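FKBP-type peptidyl-prolyl cis-trans isomerase fkpA (PDB 1Q6H) catalyses the cis-trans isomerisation of peptide bonds preceding proline and acts as a chaperone, assisting protein folding in the bacterial periplasm. Local coordinates at the interface of chains A and B. Residues are numbered along the deposited sequence; one frame, centred on the assembly and turned at random. Chains: chain A/B, FKBP-type peptidyl-prolyl cis-trans isomerase fkpA.

The interface of chains A and B. Residues chain A 57-58, 61, 66, 73; chain B 28-29, 32-33.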
# COMPACT_ATOMS: atom_id res chain seq x y z
N GLY A 57 22.20 -8.18 0.90
CA GLY A 57 21.39 -7.64 -0.17
C GLY A 57 21.28 -6.13 -0.11
O GLY A 57 21.38 -5.43 -1.14
N VAL A 58 21.06 -5.58 1.08
CA VAL A 58 20.98 -4.13 1.19
C VAL A 58 22.29 -3.51 0.70
O VAL A 58 22.29 -2.60 -0.14
CB VAL A 58 20.73 -3.66 2.63
CG1 VAL A 58 20.71 -2.13 2.67
CG2 VAL A 58 19.45 -4.27 3.19
N ALA A 61 23.02 -4.09 -3.23
CA ALA A 61 22.17 -3.24 -4.06
C ALA A 61 22.50 -1.75 -3.91
O ALA A 61 22.52 -0.98 -4.89
CB ALA A 61 20.73 -3.49 -3.74
N SER A 66 24.13 -5.83 -6.82
CA SER A 66 23.25 -6.91 -6.40
C SER A 66 23.48 -8.20 -7.18
O SER A 66 23.60 -8.19 -8.42
CB SER A 66 21.81 -6.51 -6.61
OG SER A 66 20.98 -7.63 -6.35
N ILE A 73 15.09 -10.22 -8.54
CA ILE A 73 14.56 -9.72 -7.28
C ILE A 73 13.03 -9.85 -7.30
O ILE A 73 12.45 -10.41 -6.35
CB ILE A 73 14.94 -8.28 -7.06
CG1 ILE A 73 16.43 -8.17 -6.70
CG2 ILE A 73 14.09 -7.66 -5.99
CD1 ILE A 73 16.84 -6.80 -6.40
N GLY B 28 16.38 -7.66 1.03
CA GLY B 28 17.41 -6.67 1.29
C GLY B 28 17.77 -5.80 0.08
O GLY B 28 17.86 -4.60 0.17
N ALA B 29 18.01 -6.44 -1.05
CA ALA B 29 18.35 -5.74 -2.28
C ALA B 29 17.23 -4.77 -2.63
O ALA B 29 17.46 -3.67 -3.11
CB ALA B 29 18.57 -6.77 -3.42
N GLY B 32 17.73 -1.86 -0.51
CA GLY B 32 18.86 -1.09 -1.01
C GLY B 32 18.50 -0.25 -2.25
O GLY B 32 18.88 0.92 -2.40
N ARG B 33 17.75 -0.86 -3.14
CA ARG B 33 17.29 -0.20 -4.34
C ARG B 33 16.41 1.01 -4.00
O ARG B 33 16.53 2.09 -4.60
CB ARG B 33 16.52 -1.19 -5.18
CG ARG B 33 15.73 -0.57 -6.29
CD ARG B 33 16.53 0.36 -7.16
NE ARG B 33 17.69 -0.31 -7.74
CZ ARG B 33 17.64 -1.21 -8.73
NH1 ARG B 33 16.48 -1.59 -9.26
NH2 ARG B 33 18.76 -1.74 -9.18
O HOH W 1 20.67 -0.46 -6.68
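B:Ala29 presses into a groove on chain A, its backbone against A:Gly57 and A:Ala61 and its methyl group turned towards A:Ile73. The terminal methyl of the isoleucine, CD1, meets B:Ala29 CB at 3.4 Å, a tight carbon contact. A:Ile73 reaches this point through an extended side chain: CG1 is anti to the carbonyl carbon and beside the backbone N (chi1 -73°), with CD1 anti to CA (chi2 -177°). A:Ser66 touches the same methyl more lightly, with its hydroxyl OG 3.9 Å from B:Ala29 CB.

The other flank of the contact is a close approach of two helix backbones. The carbonyl oxygen of A:Gly57, O, lies 3.3 Å from B:Ala29 CA, and in return B:Gly28 O comes within 3.3 Å of A:Val58 CA. A:Val58 adds one branch of its side chain, CG2, which packs 3.7 Å from B:Gly28 CA. With CG1 anti to the backbone N (chi1 178°), CG2 is the branch left beside that nitrogen and facing the glycine. Between the two flanks, the methyl of A:Ala61, CB, lies against the main chain of B:Ala29, 3.3 Å from its carbonyl O, with B:Gly32 CA further off. Glycine and alanine at these positions keep side-chain bulk low and allow the helices to lie close together.

Water 1 bridges the subunits. It sits 2.6 Å from the carbonyl A:Ala61 O, and B:Arg33 NE donates a hydrogen bond to this water, which lies in the guanidinium plane at its edge; the link to NH2 is weak.

B:Gly28, B:Ala29, B:Gly32 and B:Arg33 belong to helix 19-43 of chain B, which enters the chain A groove formed by helix 51-62, the following loop with A:Ser66, and the start of the long helix 70-112. A two-fold-related twin completes this intertwined helical pairing, probably the dimerisation region, with the FKBP domains lying far apart at its ends.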